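Local coordinates for protein glycosyl hydrolase, family 38 (PDB 5KBP) that probably hydrolyses alpha-mannosidic linkages in carbohydrates, as an alpha-mannosidase of glycoside hydrolase family 38 with a metal-binding function, at residues A[19-23]-A[757-763]; A[296-300]-A[711-715]; A[680-684]-A[721-727]. The contacts are given in a common frame with arbitrary orientation. Residues are numbered along the deposited sequence.

Interaction 1. Residues A[19-23]-A[757-763]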
ATOM      1  N   ARG A  19      -2.909 -13.988  -8.197  1.00 49.24           N
ATOM      2  CA  ARG A  19      -3.556 -13.029  -7.306  1.00 43.85           C
ATOM      3  C   ARG A  19      -3.470 -11.610  -7.856  1.00 43.51           C
ATOM      4  O   ARG A  19      -4.412 -10.819  -7.711  1.00 41.78           O
ATOM      5  CB  ARG A  19      -2.926 -13.114  -5.916  1.00 47.23           C
ATOM      6  CG  ARG A  19      -3.731 -12.455  -4.812  1.00 48.34           C
ATOM      7  CD  ARG A  19      -3.254 -12.933  -3.450  1.00 39.31           C
ATOM      8  NE  ARG A  19      -3.986 -12.305  -2.355  1.00 47.42           N
ATOM      9  CZ  ARG A  19      -3.600 -11.191  -1.742  1.00 56.93           C
ATOM     10  NH1 ARG A  19      -2.485 -10.577  -2.116  1.00 61.74           N
ATOM     11  NH2 ARG A  19      -4.326 -10.692  -0.753  1.00 52.48           N
ATOM     12  N   GLU A  20      -2.353 -11.270  -8.493  1.00 39.89           N
ATOM     13  CA  GLU A  20      -2.184  -9.968  -9.123  1.00 38.02           C
ATOM     14  C   GLU A  20      -1.197 -10.119 -10.270  1.00 45.03           C
ATOM     15  O   GLU A  20      -0.143 -10.739 -10.103  1.00 55.63           O
ATOM     16  CB  GLU A  20      -1.694  -8.923  -8.115  1.00 34.81           C
ATOM     17  CG  GLU A  20      -0.640  -9.440  -7.151  1.00 41.13           C
ATOM     18  CD  GLU A  20      -0.370  -8.476  -6.012  1.00 48.87           C
ATOM     19  OE1 GLU A  20       0.624  -8.677  -5.282  1.00 36.03           O
ATOM     20  OE2 GLU A  20      -1.150  -7.516  -5.847  1.00 55.69           O
ATOM     21  N   TRP A  21      -1.545  -9.558 -11.428  1.00 39.92           N
ATOM     22  CA  TRP A  21      -0.714  -9.708 -12.617  1.00 45.80           C
ATOM     23  C   TRP A  21      -0.853  -8.511 -13.552  1.00 46.23           C
ATOM     24  O   TRP A  21      -0.308  -7.437 -13.275  1.00 51.23           O
ATOM     25  CB  TRP A  21      -1.073 -11.002 -13.352  1.00 45.70           C
ATOM     26  CG  TRP A  21      -0.083 -11.394 -14.409  1.00 50.66           C
ATOM     27  CD1 TRP A  21       1.159 -10.865 -14.608  1.00 49.60           C
ATOM     28  CD2 TRP A  21      -0.257 -12.397 -15.417  1.00 52.92           C
ATOM     29  NE1 TRP A  21       1.770 -11.478 -15.675  1.00 47.09           N
ATOM     30  CE2 TRP A  21       0.922 -12.422 -16.189  1.00 50.96           C
ATOM     31  CE3 TRP A  21      -1.293 -13.277 -15.741  1.00 50.95           C
ATOM     32  CZ2 TRP A  21       1.090 -13.293 -17.264  1.00 41.99           C
ATOM     33  CZ3 TRP A  21      -1.123 -14.139 -16.808  1.00 48.45           C
ATOM     34  CH2 TRP A  21       0.059 -14.141 -17.556  1.00 45.59           C
ATOM     35  N   TYR A  22      -1.571  -8.685 -14.664  1.00 34.26           N
ATOM     36  CA  TYR A  22      -1.686  -7.635 -15.669  1.00 35.50           C
ATOM     37  C   TYR A  22      -2.730  -6.584 -15.320  1.00 35.55           C
ATOM     38  O   TYR A  22      -2.785  -5.544 -15.985  1.00 46.77           O
ATOM     39  CB  TYR A  22      -2.003  -8.242 -17.041  1.00 41.31           C
ATOM     40  CG  TYR A  22      -3.200  -9.167 -17.067  1.00 42.60           C
ATOM     41  CD1 TYR A  22      -3.062 -10.521 -16.791  1.00 41.95           C
ATOM     42  CD2 TYR A  22      -4.465  -8.690 -17.386  1.00 35.71           C
ATOM     43  CE1 TYR A  22      -4.150 -11.372 -16.820  1.00 36.85           C
ATOM     44  CE2 TYR A  22      -5.563  -9.537 -17.417  1.00 53.05           C
ATOM     45  CZ  TYR A  22      -5.397 -10.877 -17.133  1.00 48.62           C
ATOM     46  OH  TYR A  22      -6.478 -11.726 -17.161  1.00 54.71           O
ATOM     47  N   LEU A  23      -3.552  -6.826 -14.310  1.00 34.52           N
ATOM     48  CA  LEU A  23      -4.491  -5.849 -13.793  1.00 43.75           C
ATOM     49  C   LEU A  23      -4.074  -5.413 -12.395  1.00 43.37           C
ATOM     50  O   LEU A  23      -3.306  -6.109 -11.721  1.00 33.46           O
ATOM     51  CB  LEU A  23      -5.910  -6.432 -13.744  1.00 41.92           C
ATOM     52  CG  LEU A  23      -6.640  -6.648 -15.069  1.00 47.29           C
ATOM     53  CD1 LEU A  23      -7.971  -7.345 -14.833  1.00 48.54           C
ATOM     54  CD2 LEU A  23      -6.843  -5.317 -15.772  1.00 36.15           C
ATOM     55  N   LEU A 757       5.662  -5.355 -19.596  1.00 37.36           N
ATOM     56  CA  LEU A 757       5.496  -6.621 -18.890  1.00 38.79           C
ATOM     57  C   LEU A 757       5.901  -7.792 -19.775  1.00 50.24           C
ATOM     58  O   LEU A 757       6.746  -8.610 -19.394  1.00 42.28           O
ATOM     59  CB  LEU A 757       4.046  -6.766 -18.417  1.00 34.54           C
ATOM     60  CG  LEU A 757       3.617  -7.976 -17.573  1.00 42.37           C
ATOM     61  CD1 LEU A 757       2.438  -7.599 -16.697  1.00 46.43           C
ATOM     62  CD2 LEU A 757       3.255  -9.190 -18.427  1.00 35.10           C
ATOM     63  N   GLY A 758       5.305  -7.888 -20.963  1.00 46.81           N
ATOM     64  CA  GLY A 758       5.604  -8.959 -21.893  1.00 41.02           C
ATOM     65  C   GLY A 758       4.518 -10.013 -21.970  1.00 47.53           C
ATOM     66  O   GLY A 758       3.328  -9.702 -21.860  1.00 48.59           O
ATOM     67  N   ASP A 759       4.925 -11.265 -22.181  1.00 47.91           N
ATOM     68  CA  ASP A 759       4.045 -12.438 -22.148  1.00 49.88           C
ATOM     69  C   ASP A 759       2.985 -12.301 -23.236  1.00 53.13           C
ATOM     70  O   ASP A 759       3.355 -12.121 -24.409  1.00 56.01           O
ATOM     71  CB  ASP A 759       3.516 -12.617 -20.721  1.00 51.30           C
ATOM     72  CG  ASP A 759       2.983 -14.014 -20.469  1.00 59.99           C
ATOM     73  OD1 ASP A 759       3.789 -14.907 -20.131  1.00 68.76           O
ATOM     74  OD2 ASP A 759       1.759 -14.224 -20.608  1.00 63.31           O
ATOM     75  N   TRP A 760       1.692 -12.365 -22.918  1.00 53.09           N
ATOM     76  CA  TRP A 760       0.644 -12.547 -23.915  1.00 53.97           C
ATOM     77  C   TRP A 760       0.123 -11.247 -24.517  1.00 50.54           C
ATOM     78  O   TRP A 760      -0.823 -11.291 -25.310  1.00 47.88           O
ATOM     79  CB  TRP A 760      -0.529 -13.328 -23.305  1.00 51.59           C
ATOM     80  CG  TRP A 760      -1.188 -12.639 -22.141  1.00 45.18           C
ATOM     81  CD1 TRP A 760      -0.810 -12.705 -20.831  1.00 45.11           C
ATOM     82  CD2 TRP A 760      -2.345 -11.793 -22.181  1.00 49.68           C
ATOM     83  NE1 TRP A 760      -1.654 -11.948 -20.056  1.00 49.52           N
ATOM     84  CE2 TRP A 760      -2.605 -11.379 -20.860  1.00 49.04           C
ATOM     85  CE3 TRP A 760      -3.183 -11.344 -23.206  1.00 53.59           C
ATOM     86  CZ2 TRP A 760      -3.670 -10.538 -20.537  1.00 47.93           C
ATOM     87  CZ3 TRP A 760      -4.238 -10.507 -22.883  1.00 53.08           C
ATOM     88  CH2 TRP A 760      -4.471 -10.113 -21.562  1.00 51.19           C
ATOM     89  N   GLY A 761       0.704 -10.105 -24.181  1.00 53.60           N
ATOM     90  CA  GLY A 761       0.208  -8.863 -24.736  1.00 46.87           C
ATOM     91  C   GLY A 761       1.174  -7.726 -24.502  1.00 51.50           C
ATOM     92  O   GLY A 761       2.321  -7.931 -24.100  1.00 51.03           O
ATOM     93  N   TYR A 762       0.691  -6.514 -24.770  1.00 52.57           N
ATOM     94  CA  TYR A 762       1.453  -5.296 -24.529  1.00 49.80           C
ATOM     95  C   TYR A 762       0.926  -4.627 -23.266  1.00 47.46           C
ATOM     96  O   TYR A 762      -0.226  -4.180 -23.228  1.00 51.94           O
ATOM     97  CB  TYR A 762       1.368  -4.337 -25.715  1.00 44.40           C
ATOM     98  CG  TYR A 762       1.913  -2.961 -25.406  1.00 45.11           C
ATOM     99  CD1 TYR A 762       3.247  -2.784 -25.064  1.00 45.97           C
ATOM    100  CD2 TYR A 762       1.095  -1.840 -25.454  1.00 44.86           C
ATOM    101  CE1 TYR A 762       3.752  -1.528 -24.776  1.00 48.01           C
ATOM    102  CE2 TYR A 762       1.592  -0.579 -25.169  1.00 45.26           C
ATOM    103  CZ  TYR A 762       2.920  -0.430 -24.831  1.00 46.62           C
ATOM    104  OH  TYR A 762       3.420   0.822 -24.547  1.00 53.62           O
ATOM    105  N   PHE A 763       1.771  -4.558 -22.241  1.00 39.14           N
ATOM    106  CA  PHE A 763       1.452  -3.878 -20.988  1.00 39.23           C
ATOM    107  C   PHE A 763       2.645  -2.998 -20.636  1.00 37.85           C
ATOM    108  O   PHE A 763       3.668  -3.495 -20.155  1.00 38.03           O
ATOM    109  CB  PHE A 763       1.145  -4.873 -19.874  1.00 38.76           C
ATOM    110  CG  PHE A 763       0.052  -5.847 -20.209  1.00 41.20           C
ATOM    111  CD1 PHE A 763       0.347  -7.055 -20.820  1.00 43.83           C
ATOM    112  CD2 PHE A 763      -1.269  -5.557 -19.909  1.00 45.40           C
ATOM    113  CE1 PHE A 763      -0.655  -7.954 -21.128  1.00 45.04           C
ATOM    114  CE2 PHE A 763      -2.275  -6.453 -20.214  1.00 52.23           C
ATOM    115  CZ  PHE A 763      -1.967  -7.652 -20.826  1.00 51.97           C
TER
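Tyr-22, Trp-21 and Trp-760 bury the most surface here. They make an aromatic cluster with Phe-763. The cluster joins the loop between strand 7-13 and helix 25-45, in the N-terminal GH38 domain, to the loop between strands 745-753 and 772-783. Trp-760 sits in a type II' beta turn from Gly-758 to Gly-761. It turns its edge to both aromatic residues of 19-23. Against Tyr-22 the pair is edge-to-face: the ring centroids are 4.9 Å apart, the planes lie at 85°, and Tyr-22 CD2 is 3.7 Å from Trp-760 CZ2. Against Trp-21 it is an offset edge-to-face pair with planes at 67°, and Trp-21 CH2 is 3.7 Å from Trp-760 CD1.

Tyr-22 also uses its CB, which lies over the face of Phe-763 in a CH-pi contact, 3.9 Å from the ring centroid. Leu-757 fills in beside them, with its CD1 4.1 Å from Trp-21 CD1. At the ring edge of Trp-21, Asp-759 OD2 comes to 3.5 Å from CH2. Leu-757 N bonds to Phe-763 O at 2.8 Å and so ties the base of the second loop.

The second subunit covers part of the cluster: its Arg-482 makes a cation-pi contact with Trp-760, and its Tyr-474 meets the same ring edge-to-face. Glu-20, in contrast, turns to Arg-371 of its own chain in a salt bridge.

No hydrogen bond crosses between 19-23 and 757-763. The two loops are held mainly by ring packing and apolar contact. Even the indole NE1 of Trp-760, over the face of the Trp-21 ring, is buried without a hydrogen-bond partner.

Interaction 2. Residues A[296-300]-A[711-715]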
ATOM      1  N   LEU A 296      12.464 -17.886 -18.279  1.00 55.64           N
ATOM      2  CA  LEU A 296      11.990 -16.781 -17.447  1.00 57.48           C
ATOM      3  C   LEU A 296      12.892 -16.555 -16.240  1.00 54.02           C
ATOM      4  O   LEU A 296      12.453 -16.005 -15.225  1.00 58.08           O
ATOM      5  CB  LEU A 296      10.535 -16.990 -17.005  1.00 58.67           C
ATOM      6  CG  LEU A 296       9.565 -17.343 -18.135  1.00 61.23           C
ATOM      7  CD1 LEU A 296       8.140 -17.446 -17.616  1.00 54.92           C
ATOM      8  CD2 LEU A 296       9.657 -16.327 -19.265  1.00 66.06           C
ATOM      9  N   ALA A 297      14.159 -16.964 -16.340  1.00 47.64           N
ATOM     10  CA  ALA A 297      15.086 -16.792 -15.228  1.00 49.82           C
ATOM     11  C   ALA A 297      15.441 -15.328 -15.008  1.00 51.21           C
ATOM     12  O   ALA A 297      15.827 -14.949 -13.896  1.00 62.39           O
ATOM     13  CB  ALA A 297      16.357 -17.605 -15.466  1.00 50.61           C
ATOM     14  N   ASN A 298      15.318 -14.494 -16.043  1.00 48.05           N
ATOM     15  CA  ASN A 298      15.621 -13.072 -15.911  1.00 46.47           C
ATOM     16  C   ASN A 298      14.617 -12.326 -15.042  1.00 45.79           C
ATOM     17  O   ASN A 298      14.789 -11.121 -14.827  1.00 50.73           O
ATOM     18  CB  ASN A 298      15.702 -12.422 -17.293  1.00 46.67           C
ATOM     19  CG  ASN A 298      16.891 -12.912 -18.091  1.00 52.15           C
ATOM     20  OD1 ASN A 298      16.745 -13.393 -19.214  1.00 53.17           O
ATOM     21  ND2 ASN A 298      18.078 -12.801 -17.508  1.00 49.89           N
ATOM     22  N   THR A 299      13.578 -12.998 -14.541  1.00 44.90           N
ATOM     23  CA  THR A 299      12.708 -12.372 -13.553  1.00 47.84           C
ATOM     24  C   THR A 299      13.451 -12.094 -12.254  1.00 48.89           C
ATOM     25  O   THR A 299      13.058 -11.200 -11.495  1.00 41.42           O
ATOM     26  CB  THR A 299      11.492 -13.259 -13.281  1.00 48.77           C
ATOM     27  OG1 THR A 299      11.929 -14.571 -12.898  1.00 50.69           O
ATOM     28  CG2 THR A 299      10.612 -13.364 -14.517  1.00 50.80           C
ATOM     29  N   SER A 300      14.525 -12.839 -11.986  1.00 41.21           N
ATOM     30  CA  SER A 300      15.303 -12.639 -10.770  1.00 50.21           C
ATOM     31  C   SER A 300      15.969 -11.269 -10.720  1.00 49.25           C
ATOM     32  O   SER A 300      16.283 -10.785  -9.627  1.00 51.05           O
ATOM     33  CB  SER A 300      16.356 -13.743 -10.644  1.00 49.97           C
ATOM     34  OG  SER A 300      17.057 -13.919 -11.862  1.00 56.73           O
ATOM     35  N   ASN A 711      23.138 -17.582 -20.090  1.00 65.60           N
ATOM     36  CA  ASN A 711      22.666 -18.635 -19.192  1.00 61.37           C
ATOM     37  C   ASN A 711      22.410 -18.030 -17.817  1.00 57.23           C
ATOM     38  O   ASN A 711      23.168 -18.266 -16.868  1.00 58.14           O
ATOM     39  CB  ASN A 711      23.676 -19.781 -19.117  1.00 62.88           C
ATOM     40  CG  ASN A 711      23.175 -20.948 -18.291  1.00 57.86           C
ATOM     41  OD1 ASN A 711      21.969 -21.142 -18.134  1.00 57.03           O
ATOM     42  ND2 ASN A 711      24.101 -21.735 -17.756  1.00 58.48           N
ATOM     43  N   PRO A 712      21.347 -17.238 -17.675  1.00 58.41           N
ATOM     44  CA  PRO A 712      21.058 -16.628 -16.370  1.00 54.20           C
ATOM     45  C   PRO A 712      20.509 -17.659 -15.395  1.00 54.42           C
ATOM     46  O   PRO A 712      19.582 -18.407 -15.715  1.00 54.50           O
ATOM     47  CB  PRO A 712      20.019 -15.552 -16.704  1.00 49.83           C
ATOM     48  CG  PRO A 712      19.330 -16.075 -17.917  1.00 50.01           C
ATOM     49  CD  PRO A 712      20.372 -16.830 -18.703  1.00 52.01           C
ATOM     50  N   GLN A 713      21.088 -17.692 -14.198  1.00 56.56           N
ATOM     51  CA  GLN A 713      20.708 -18.638 -13.163  1.00 52.65           C
ATOM     52  C   GLN A 713      20.246 -17.896 -11.916  1.00 56.10           C
ATOM     53  O   GLN A 713      20.599 -16.734 -11.691  1.00 59.10           O
ATOM     54  CB  GLN A 713      21.874 -19.570 -12.811  1.00 50.84           C
ATOM     55  CG  GLN A 713      22.284 -20.509 -13.929  1.00 55.20           C
ATOM     56  CD  GLN A 713      21.259 -21.594 -14.180  1.00 66.00           C
ATOM     57  OE1 GLN A 713      20.460 -21.927 -13.304  1.00 65.31           O
ATOM     58  NE2 GLN A 713      21.276 -22.155 -15.383  1.00 67.92           N
ATOM     59  N   HIS A 714      19.452 -18.587 -11.101  1.00 54.35           N
ATOM     60  CA  HIS A 714      18.973 -18.041  -9.840  1.00 47.36           C
ATOM     61  C   HIS A 714      19.973 -18.336  -8.730  1.00 51.89           C
ATOM     62  O   HIS A 714      20.548 -19.424  -8.667  1.00 53.11           O
ATOM     63  CB  HIS A 714      17.612 -18.635  -9.468  1.00 53.53           C
ATOM     64  CG  HIS A 714      16.570 -18.486 -10.531  1.00 76.84           C
ATOM     65  ND1 HIS A 714      16.478 -19.340 -11.609  1.00 84.68           N
ATOM     66  CD2 HIS A 714      15.566 -17.587 -10.676  1.00 82.80           C
ATOM     67  CE1 HIS A 714      15.465 -18.972 -12.375  1.00 87.44           C
ATOM     68  NE2 HIS A 714      14.896 -17.911 -11.832  1.00 84.59           N
ATOM     69  N   GLN A 715      20.175 -17.358  -7.852  1.00 50.62           N
ATOM     70  CA  GLN A 715      20.989 -17.546  -6.663  1.00 50.44           C
ATOM     71  C   GLN A 715      20.280 -16.931  -5.467  1.00 47.94           C
ATOM     72  O   GLN A 715      19.455 -16.025  -5.604  1.00 43.89           O
ATOM     73  CB  GLN A 715      22.386 -16.925  -6.807  1.00 57.30           C
ATOM     74  CG  GLN A 715      22.406 -15.405  -6.759  1.00 55.50           C
ATOM     75  CD  GLN A 715      23.812 -14.839  -6.729  1.00 49.40           C
ATOM     76  OE1 GLN A 715      24.766 -15.538  -6.387  1.00 50.33           O
ATOM     77  NE2 GLN A 715      23.948 -13.569  -7.093  1.00 44.72           N
TER
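Asn-711 opens the second segment with its CA-to-CB bond directed away from 296-300. Its OD1 accepts a hydrogen bond from Gln-713 NE2 at 3.0 Å. Pro-712 is the first residue to touch the other side. Its carbonyl O lies 3.3 Å from Ala-297 CB, and its ring follows, with Pro-712 CG 4.1 Å from Ala-297 CB. Pro-712 CB also packs on the amide of Asn-298, at 3.5 Å from ND2. That amide has its polar partners elsewhere: ND2 bonds to Glu-737 and OD1 to the backbone N of Phe-574.

The surface met by the proline is a single 3-10 turn, 297-299, just before the long helix 304-332. Ser-300 N bonds to Ala-297 O at 3.1 Å, and Ser-300 OG bonds to the same oxygen at 2.6 Å. Thr-299 OG1 likewise bonds to Leu-296 O at 2.8 Å. The contact sets the loop before helix 304-332, in the alpha-mannosidase middle region, against a short strand of the C-terminal GH38 domain.

That strand, 713-714, pairs antiparallel with 737-740. Gln-713 directs its CA-to-CB bond away from the turn, and its backbone pairs with Tyr-738. His-714 comes next and reaches back to the turn with the end of its side chain. Its CE1 is 3.5 Å from Ala-297 CB, and its CD2 is 3.9 Å from Ser-300 CB. The imidazole also meets the ring of Phe-96, from the N-terminal domain. Beyond it, Gln-715 pairs through its backbone with Asn-736.

Interaction 3. Residues A[680-684]-A[721-727]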
ATOM      1  N   THR A 680      37.320 -15.167 -12.113  1.00 59.84           N
ATOM      2  CA  THR A 680      37.944 -16.113 -11.195  1.00 62.64           C
ATOM      3  C   THR A 680      39.272 -16.646 -11.716  1.00 61.27           C
ATOM      4  O   THR A 680      40.114 -17.064 -10.914  1.00 64.53           O
ATOM      5  CB  THR A 680      37.001 -17.286 -10.917  1.00 59.48           C
ATOM      6  OG1 THR A 680      36.757 -18.007 -12.131  1.00 66.60           O
ATOM      7  CG2 THR A 680      35.677 -16.784 -10.355  1.00 58.41           C
ATOM      8  N   GLY A 681      39.476 -16.645 -13.031  1.00 58.28           N
ATOM      9  CA  GLY A 681      40.717 -17.119 -13.606  1.00 57.51           C
ATOM     10  C   GLY A 681      40.804 -18.614 -13.807  1.00 65.03           C
ATOM     11  O   GLY A 681      41.878 -19.111 -14.165  1.00 70.23           O
ATOM     12  N   MET A 682      39.714 -19.347 -13.592  1.00 68.17           N
ATOM     13  CA  MET A 682      39.710 -20.795 -13.756  1.00 72.79           C
ATOM     14  C   MET A 682      38.458 -21.216 -14.510  1.00 76.55           C
ATOM     15  O   MET A 682      37.352 -20.779 -14.179  1.00 79.06           O
ATOM     16  CB  MET A 682      39.786 -21.505 -12.399  1.00 71.63           C
ATOM     17  CG  MET A 682      39.058 -20.785 -11.279  1.00 69.97           C
ATOM     18  SD  MET A 682      39.492 -21.432  -9.652  1.00 67.80           S
ATOM     19  CE  MET A 682      38.749 -20.194  -8.596  1.00 57.57           C
ATOM     20  N   VAL A 683      38.642 -22.058 -15.522  1.00 76.79           N
ATOM     21  CA  VAL A 683      37.549 -22.582 -16.333  1.00 77.72           C
ATOM     22  C   VAL A 683      37.254 -23.994 -15.847  1.00 73.27           C
ATOM     23  O   VAL A 683      38.025 -24.925 -16.106  1.00 71.73           O
ATOM     24  CB  VAL A 683      37.895 -22.561 -17.827  1.00 81.36           C
ATOM     25  CG1 VAL A 683      36.775 -23.192 -18.640  1.00 80.31           C
ATOM     26  CG2 VAL A 683      38.160 -21.135 -18.291  1.00 82.46           C
ATOM     27  N   THR A 684      36.139 -24.158 -15.145  1.00 67.44           N
ATOM     28  CA  THR A 684      35.751 -25.435 -14.567  1.00 71.90           C
ATOM     29  C   THR A 684      34.535 -25.998 -15.292  1.00 75.66           C
ATOM     30  O   THR A 684      33.880 -25.320 -16.090  1.00 73.07           O
ATOM     31  CB  THR A 684      35.451 -25.286 -13.071  1.00 72.47           C
ATOM     32  OG1 THR A 684      34.333 -24.408 -12.894  1.00 68.55           O
ATOM     33  CG2 THR A 684      36.658 -24.715 -12.342  1.00 75.05           C
ATOM     34  N   VAL A 721      32.900 -20.452  -7.431  1.00 48.57           N
ATOM     35  CA  VAL A 721      33.662 -21.117  -8.481  1.00 48.54           C
ATOM     36  C   VAL A 721      34.994 -21.541  -7.880  1.00 55.73           C
ATOM     37  O   VAL A 721      35.706 -20.715  -7.301  1.00 67.82           O
ATOM     38  CB  VAL A 721      33.885 -20.201  -9.701  1.00 49.84           C
ATOM     39  CG1 VAL A 721      34.963 -20.773 -10.607  1.00 48.09           C
ATOM     40  CG2 VAL A 721      32.585 -20.010 -10.470  1.00 46.01           C
ATOM     41  N   HIS A 722      35.328 -22.823  -8.007  1.00 55.51           N
ATOM     42  CA  HIS A 722      36.535 -23.335  -7.379  1.00 62.54           C
ATOM     43  C   HIS A 722      37.046 -24.550  -8.139  1.00 64.35           C
ATOM     44  O   HIS A 722      36.293 -25.248  -8.821  1.00 60.32           O
ATOM     45  CB  HIS A 722      36.290 -23.704  -5.910  1.00 64.07           C
ATOM     46  CG  HIS A 722      35.454 -24.932  -5.725  1.00 65.67           C
ATOM     47  ND1 HIS A 722      34.078 -24.895  -5.663  1.00 68.00           N
ATOM     48  CD2 HIS A 722      35.801 -26.234  -5.588  1.00 67.90           C
ATOM     49  CE1 HIS A 722      33.612 -26.120  -5.495  1.00 68.32           C
ATOM     50  NE2 HIS A 722      34.637 -26.952  -5.447  1.00 67.85           N
ATOM     51  N   ASP A 723      38.352 -24.788  -8.009  1.00 62.96           N
ATOM     52  CA  ASP A 723      38.956 -26.034  -8.465  1.00 64.84           C
ATOM     53  C   ASP A 723      39.546 -26.776  -7.271  1.00 62.37           C
ATOM     54  O   ASP A 723      39.090 -26.596  -6.137  1.00 63.60           O
ATOM     55  CB  ASP A 723      40.023 -25.779  -9.537  1.00 66.38           C
ATOM     56  CG  ASP A 723      41.061 -24.749  -9.111  1.00 69.85           C
ATOM     57  OD1 ASP A 723      41.200 -24.488  -7.898  1.00 70.23           O
ATOM     58  OD2 ASP A 723      41.749 -24.203 -10.000  1.00 71.90           O
ATOM     59  N   GLN A 724      40.569 -27.595  -7.509  1.00 57.91           N
ATOM     60  CA  GLN A 724      41.153 -28.398  -6.443  1.00 58.72           C
ATOM     61  C   GLN A 724      42.100 -27.614  -5.542  1.00 64.74           C
ATOM     62  O   GLN A 724      42.581 -28.173  -4.551  1.00 71.09           O
ATOM     63  CB  GLN A 724      41.897 -29.597  -7.038  1.00 59.01           C
ATOM     64  N   ASN A 725      42.377 -26.346  -5.846  1.00 64.64           N
ATOM     65  CA  ASN A 725      43.377 -25.604  -5.087  1.00 69.00           C
ATOM     66  C   ASN A 725      42.864 -24.259  -4.580  1.00 71.69           C
ATOM     67  O   ASN A 725      43.266 -23.810  -3.502  1.00 76.04           O
ATOM     68  CB  ASN A 725      44.632 -25.388  -5.936  1.00 68.80           C
ATOM     69  CG  ASN A 725      45.397 -26.674  -6.183  1.00 78.48           C
ATOM     70  OD1 ASN A 725      46.160 -27.129  -5.330  1.00 87.39           O
ATOM     71  ND2 ASN A 725      45.202 -27.265  -7.357  1.00 79.67           N
ATOM     72  N   LYS A 726      41.988 -23.605  -5.340  1.00 68.58           N
ATOM     73  CA  LYS A 726      41.549 -22.256  -5.014  1.00 70.20           C
ATOM     74  C   LYS A 726      40.072 -22.100  -5.349  1.00 69.39           C
ATOM     75  O   LYS A 726      39.475 -22.933  -6.036  1.00 69.09           O
ATOM     76  CB  LYS A 726      42.381 -21.208  -5.762  1.00 65.88           C
ATOM     77  CG  LYS A 726      42.772 -21.635  -7.165  1.00 65.78           C
ATOM     78  CD  LYS A 726      43.354 -20.481  -7.959  1.00 74.87           C
ATOM     79  CE  LYS A 726      44.065 -20.982  -9.205  1.00 82.78           C
ATOM     80  NZ  LYS A 726      43.198 -21.877 -10.019  1.00 88.48           N
ATOM     81  N   GLY A 727      39.485 -21.011  -4.858  1.00 64.26           N
ATOM     82  CA  GLY A 727      38.080 -20.750  -5.099  1.00 62.74           C
ATOM     83  C   GLY A 727      37.708 -19.332  -4.737  1.00 59.11           C
ATOM     84  O   GLY A 727      38.366 -18.683  -3.915  1.00 56.66           O
TER
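This contact is built on a beta hairpin: strands 718-722 and 727-732 of the C-terminal GH38 domain, joined by a turn that is stabilised by an Asx motif. Asp-723 OD1 accepts from Asn-725 N at 3.0 Å and from Lys-726 N at 2.8 Å. Asp-723 N bonds to Lys-726 O at 2.9 Å. The loop 680-684, which links strands 672-679 and 686-690, packs on this hairpin.

Met-682 buries the most surface. Its extended side chain runs over the hairpin, with CE 3.3 Å from Val-721 O and 3.6 Å from Gly-727 CA. Val-721 CG1 lies 4.1 Å from Met-682 CG and 3.6 Å from Thr-680 OG1, a hydroxyl bonded to Gly-744 O. Thr-684 CG2 rests 3.6 Å from His-722 O. The sulfur reaches a charged pair: Met-682 SD is 3.6 Å from Asp-723 OD2, which forms a 2.7 Å salt bridge with Lys-726 NZ.

In the fold
Interactions 1 and 2 are mostly buried and join parts far apart in sequence. Interaction 3 is partly buried and stays within the C-terminal GH38 domain. Interaction 1 lies where the second subunit comes close, and aromatic rings dominate it. Interaction 2 is nearer the centre of the chain, where a proline and an imidazole meet a 3-10 turn. Interaction 3 combines a methionine with a charged hairpin turn. No hydrogen bond crosses between the segments in any of them. Strands 713-714 and 718-722 follow each other in the chain, so 711-715 and 721-727 are close in sequence, yet they belong to different sheets. The centres of interactions 1 and 3 are 41 Å apart.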